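Arginase (Thermus thermophilus, PDB 2EF5) probably catalyses the manganese-dependent hydrolysis of L-arginine to L-ornithine and urea, the arginase step of the urea cycle. Local coordinates at residues A72-V75 with L76-R79; T187-E190 with V191-G195; L244-E247 with I248-E251. One frame throughout, in Å; residues are numbered along the deposited sequence.

Contact 1 (A72-V75 with L76-R79)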
# COMPACT_ATOMS: atom_id res chain seq x y z
N ALA A 72 21.42 28.94 32.44
CA ALA A 72 21.49 29.93 31.36
C ALA A 72 20.13 30.11 30.68
O ALA A 72 19.68 31.24 30.49
CB ALA A 72 22.53 29.51 30.34
N ALA A 73 19.49 29.01 30.31
CA ALA A 73 18.19 29.06 29.65
C ALA A 73 17.16 29.76 30.53
O ALA A 73 16.26 30.43 30.03
CB ALA A 73 17.73 27.66 29.31
N LEU A 74 17.29 29.59 31.84
CA LEU A 74 16.36 30.21 32.78
C LEU A 74 16.53 31.73 32.80
O LEU A 74 15.56 32.47 32.86
CB LEU A 74 16.57 29.63 34.19
CG LEU A 74 15.48 29.90 35.24
CD1 LEU A 74 14.12 29.48 34.69
CD2 LEU A 74 15.81 29.14 36.52
N VAL A 75 17.78 32.18 32.73
CA VAL A 75 18.05 33.61 32.70
C VAL A 75 17.45 34.17 31.41
O VAL A 75 16.86 35.25 31.41
CB VAL A 75 19.57 33.90 32.73
CG1 VAL A 75 19.84 35.38 32.53
CG2 VAL A 75 20.16 33.43 34.05
N LEU A 76 17.61 33.42 30.33
CA LEU A 76 17.07 33.84 29.03
C LEU A 76 15.54 33.93 29.10
O LEU A 76 14.96 34.92 28.67
CB LEU A 76 17.48 32.84 27.94
CG LEU A 76 16.88 33.04 26.55
CD1 LEU A 76 17.31 34.38 25.98
CD2 LEU A 76 17.34 31.90 25.64
N LYS A 77 14.91 32.90 29.63
CA LYS A 77 13.45 32.88 29.75
C LYS A 77 12.96 34.11 30.50
O LYS A 77 12.05 34.80 30.05
CB LYS A 77 13.00 31.62 30.48
CG LYS A 77 11.51 31.56 30.78
CD LYS A 77 11.18 30.34 31.64
CE LYS A 77 9.71 30.33 32.05
NZ LYS A 77 9.40 29.16 32.92
N GLU A 78 13.58 34.40 31.64
CA GLU A 78 13.19 35.55 32.45
C GLU A 78 13.40 36.87 31.74
O GLU A 78 12.59 37.79 31.86
CB GLU A 78 13.97 35.54 33.76
CG GLU A 78 13.88 34.22 34.50
CD GLU A 78 14.68 34.21 35.79
OE1 GLU A 78 15.87 34.60 35.75
OE2 GLU A 78 14.12 33.80 36.82
N ARG A 79 14.50 36.96 30.99
CA ARG A 79 14.82 38.17 30.26
C ARG A 79 13.77 38.47 29.19
O ARG A 79 13.37 39.61 29.01
CB ARG A 79 16.20 38.05 29.60
CG ARG A 79 16.63 39.30 28.86
CD ARG A 79 17.10 40.39 29.80
NE ARG A 79 16.94 41.72 29.22
CZ ARG A 79 17.76 42.74 29.44
NH1 ARG A 79 18.81 42.58 30.23
NH2 ARG A 79 17.52 43.92 28.88

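Contact 2 (T187-E190 with V191-G195). With GAI (guanidine), chain J.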
# COMPACT_ATOMS: atom_id res chain seq x y z
N THR A 187 9.69 16.28 6.41
CA THR A 187 11.08 15.95 6.12
C THR A 187 11.39 16.44 4.72
O THR A 187 10.48 16.88 4.00
CB THR A 187 11.33 14.42 6.14
OG1 THR A 187 10.66 13.82 5.03
CG2 THR A 187 10.81 13.80 7.43
N MET A 188 12.65 16.37 4.31
CA MET A 188 13.01 16.80 2.97
C MET A 188 12.27 15.98 1.92
O MET A 188 12.12 16.41 0.77
CB MET A 188 14.52 16.68 2.75
CG MET A 188 15.35 17.69 3.54
SD MET A 188 14.83 19.39 3.25
CE MET A 188 15.05 19.53 1.46
N HIS A 189 11.79 14.79 2.29
CA HIS A 189 11.04 13.97 1.35
C HIS A 189 9.75 14.70 1.00
O HIS A 189 9.38 14.79 -0.17
CB HIS A 189 10.73 12.59 1.94
CG HIS A 189 9.83 11.75 1.08
ND1 HIS A 189 8.46 11.83 1.13
CD2 HIS A 189 10.12 10.85 0.11
CE1 HIS A 189 7.94 11.02 0.23
NE2 HIS A 189 8.92 10.41 -0.40
N GLU A 190 9.08 15.22 2.02
CA GLU A 190 7.84 15.97 1.82
C GLU A 190 8.16 17.29 1.11
O GLU A 190 7.40 17.75 0.27
CB GLU A 190 7.16 16.28 3.16
CG GLU A 190 6.35 15.14 3.76
CD GLU A 190 7.21 14.01 4.29
OE1 GLU A 190 8.12 14.29 5.11
OE2 GLU A 190 6.99 12.85 3.90
N VAL A 191 9.29 17.90 1.46
CA VAL A 191 9.66 19.15 0.82
C VAL A 191 9.79 18.92 -0.69
O VAL A 191 9.25 19.68 -1.49
CB VAL A 191 10.98 19.70 1.39
CG1 VAL A 191 11.45 20.91 0.57
CG2 VAL A 191 10.78 20.12 2.84
N ASP A 192 10.48 17.85 -1.07
CA ASP A 192 10.67 17.54 -2.48
C ASP A 192 9.36 17.21 -3.17
O ASP A 192 9.13 17.59 -4.32
CB ASP A 192 11.63 16.36 -2.65
CG ASP A 192 13.07 16.72 -2.32
OD1 ASP A 192 13.48 17.87 -2.59
OD2 ASP A 192 13.81 15.85 -1.81
N ARG A 193 8.49 16.50 -2.46
CA ARG A 193 7.20 16.07 -2.99
C ARG A 193 6.17 17.19 -3.11
O ARG A 193 5.48 17.31 -4.12
CB ARG A 193 6.62 14.98 -2.09
CG ARG A 193 6.07 13.76 -2.80
CD ARG A 193 5.27 12.95 -1.79
NE ARG A 193 5.62 11.53 -1.77
CZ ARG A 193 5.27 10.66 -2.71
NH1 ARG A 193 4.56 11.04 -3.76
NH2 ARG A 193 5.63 9.38 -2.58
N LEU A 194 6.06 18.01 -2.07
CA LEU A 194 5.07 19.08 -2.04
C LEU A 194 5.55 20.48 -2.41
O LEU A 194 4.77 21.29 -2.92
CB LEU A 194 4.44 19.14 -0.65
CG LEU A 194 3.83 17.85 -0.10
CD1 LEU A 194 3.50 18.03 1.38
CD2 LEU A 194 2.59 17.48 -0.90
N GLY A 195 6.82 20.78 -2.16
CA GLY A 195 7.32 22.11 -2.44
C GLY A 195 7.11 22.98 -1.22
O GLY A 195 6.13 22.80 -0.49
C GAI J . 15.24 13.22 -0.04
N1 GAI J . 14.12 13.02 -0.72
N2 GAI J . 15.82 14.42 -0.09
N3 GAI J . 15.79 12.24 0.68

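Contact 3 (L244-E247 with I248-E251). With GAI (guanidine), chain I.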
# COMPACT_ATOMS: atom_id res chain seq x y z
N LEU A 244 11.65 31.78 0.70
CA LEU A 244 10.22 31.65 0.44
C LEU A 244 9.47 31.28 1.72
O LEU A 244 8.44 31.86 2.04
CB LEU A 244 9.94 30.58 -0.62
CG LEU A 244 8.44 30.43 -0.89
CD1 LEU A 244 7.90 31.73 -1.49
CD2 LEU A 244 8.19 29.27 -1.83
N LEU A 245 10.00 30.30 2.45
CA LEU A 245 9.38 29.88 3.71
C LEU A 245 9.23 31.06 4.66
O LEU A 245 8.17 31.25 5.26
CB LEU A 245 10.22 28.79 4.38
CG LEU A 245 9.68 28.32 5.73
CD1 LEU A 245 8.28 27.74 5.57
CD2 LEU A 245 10.63 27.29 6.31
N MET A 246 10.29 31.84 4.80
CA MET A 246 10.27 33.00 5.67
C MET A 246 9.26 34.04 5.21
O MET A 246 8.54 34.61 6.02
CB MET A 246 11.67 33.64 5.75
CG MET A 246 12.74 32.78 6.37
SD MET A 246 12.42 32.26 8.09
CE MET A 246 11.96 30.57 7.85
N GLU A 247 9.21 34.30 3.90
CA GLU A 247 8.29 35.30 3.36
C GLU A 247 6.82 34.91 3.55
O GLU A 247 5.98 35.77 3.85
CB GLU A 247 8.58 35.55 1.88
CG GLU A 247 10.01 35.98 1.58
CD GLU A 247 10.33 35.97 0.09
OE1 GLU A 247 9.84 35.07 -0.62
OE2 GLU A 247 11.08 36.84 -0.38
N ILE A 248 6.51 33.64 3.38
CA ILE A 248 5.12 33.21 3.53
C ILE A 248 4.72 33.26 5.01
O ILE A 248 3.60 33.62 5.34
CB ILE A 248 4.91 31.80 2.94
CG1 ILE A 248 5.11 31.85 1.42
CG2 ILE A 248 3.50 31.31 3.26
CD1 ILE A 248 4.96 30.51 0.71
N LEU A 249 5.65 32.92 5.91
CA LEU A 249 5.35 32.99 7.33
C LEU A 249 5.18 34.46 7.70
O LEU A 249 4.30 34.81 8.49
CB LEU A 249 6.47 32.36 8.17
CG LEU A 249 6.65 30.84 8.01
CD1 LEU A 249 7.84 30.36 8.85
CD2 LEU A 249 5.38 30.11 8.43
N ALA A 250 6.00 35.32 7.11
CA ALA A 250 5.92 36.75 7.38
C ALA A 250 4.55 37.30 6.97
O ALA A 250 3.95 38.09 7.71
CB ALA A 250 7.02 37.49 6.64
N GLU A 251 4.06 36.89 5.80
CA GLU A 251 2.77 37.36 5.28
C GLU A 251 1.61 37.10 6.24
O GLU A 251 0.66 37.87 6.29
CB GLU A 251 2.44 36.68 3.94
CG GLU A 251 3.32 37.07 2.75
CD GLU A 251 2.89 36.41 1.44
OE1 GLU A 251 2.25 35.33 1.48
OE2 GLU A 251 3.21 36.95 0.36
C GAI I . 12.66 34.54 -2.75
N1 GAI I . 11.48 33.97 -2.46
N2 GAI I . 13.50 33.92 -3.58
N3 GAI I . 13.00 35.71 -2.21

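Contact 1 (A72-V75 with L76-R79)
L74 and E78, one helical turn apart, meet mainly through a carbonyl and a methylene. With CG of E78 anti to its own carbonyl carbon (chi1 -53°), the glutamate folds back beside the preceding turn, and E78 CG comes within 2.9 Å of L74 O, a tight approach. The same carbonyl accepts the backbone bond E78 N to L74 O at 3.0 Å, so the amide bonds to this oxygen while the first part of the same side chain packs against it. Beyond CG the chain is extended, and E78 CD lies 4.4 Å from L74 CG. L74 also reaches K77: its CD1 methyl comes 4.3 Å from K77 CD, on the aliphatic run. K77 is stretched out along its whole length and carries NZ past the leucine to a hydrogen bond with V153 O. L76 turns to the interior, where it packs on V6 and V8 of strand 2-8 and on S102 of helix 99-107. Backbone bonds such as K77 N to A73 O (2.8 Å) run through all of 72-79. This is the pattern of an amphipathic helix, 66-81, laid against the parallel sheet of the arginase alpha/beta fold.

Contact 2 (T187-E190 with V191-G195)
A capping box opens helix 188-194, which also lines a guanidine pocket through M188, H189 and D192. In the box, T187 OG1 accepts from H189 N, and E190 returns the bond by taking T187 N on OE1 at 2.8 Å, through the anti lone pair. The T187 hydroxyl also donates to E190 OE1 (2.6 Å), from above the carboxylate plane. The other oxygen, E190 OE2, receives H189 ND1 at 3.3 Å, again from out of the plane. A bend at chi2 (71°) brings the carboxylate back to the helix start for these bonds. With an alanine in place of E190, the T187 amide and hydroxyl would probably lose their shared acceptor, and the H189 ring would be freer to turn. One turn on, R193 lies alongside H189, with R193 NE 3.1 Å from H189 CE1 and the ring and guanidinium planes 60° apart; its guanidinium continues to E251 and E201 of the second subunit. M188 and V191 run side by side, M188 CE 4.0 Å from V191 CG1. D192 OD2 takes two hydrogen bonds from guanidine, N1 and N2 each lying 3.0 Å from that oxygen. D192 OD1 forms a salt bridge with R240 of the second subunit, whose E247 also binds the guanidine. Carboxylates from two chains thus share one guanidine, which is probably protonated and so likely to offset their mutual repulsion at this subunit interface.

Contact 3 (L244-E247 with I248-E251)
L244 overlaps I248 one turn further along helix 239-252, the leucine fork meeting the isoleucine end with L244 CG 3.8 Å from I248 CD1. The helix is the crossover of a beta-alpha-beta unit, between strands 212-217 and 255-261. I248 holds CG1 anti to its carbonyl carbon (chi1 -65°) and then runs straight out, which lays CG1 by the L244 carbonyl and CD1 across the leucine branch; the two side chains cross obliquely. A200 of helix 196-206 packs on I248. L245 and L249 repeat the i, i+4 pairing on the buried side, at a longer distance of 4.2 Å from L245 CG to L249 CD1. The same L249 CD1 methyl is also approached by M246 CE, at 4.2 Å, so L249 is touched by two residues of the preceding turn. M246 and L249 reach helix 272-284 together, both packing on L284, while L245 rests on V196 and A200 of helix 196-206. Four backbone bonds, among them I248 N to L244 O at 2.9 Å, run through the turns. On the polar side E247 extends beyond CG and carries its carboxylate out to a guanidine. E251 stands one turn on, with CG 3.2 Å from E247 O, yet its carboxylate is well separated from that of E247; any repulsion between the two is probably modest, the more so if the guanidine that E247 holds is protonated, as is likely. The carboxylate grips the guanidine with both oxygens: N1 donates to E247 OE1 at 2.7 Å, and N3 to E247 OE2 at 2.9 Å, in a nearly straight bond of 173°.

The contacts follow one another along the chain as 72-79, 187-195 and 244-251, each centred on a single helix of one alpha/beta fold built on a parallel sheet of eight strands. Contact 1 lies across the chain's centre from the other two, about 35 Å from contact 2 and 28 Å from contact 3, centre to centre. Contacts 2 and 3 are about 17 Å apart between centres and do not touch, but residues of both pack on helix 196-206. Contact 2 begins at the end of edge strand 184-187; contact 3 lies on the helix connecting strands 212-217 and 255-261. Each binds its own guanidine, and residues 187-195 meet E247 and E251 of the second subunit, placing helix 188-194 at a subunit interface.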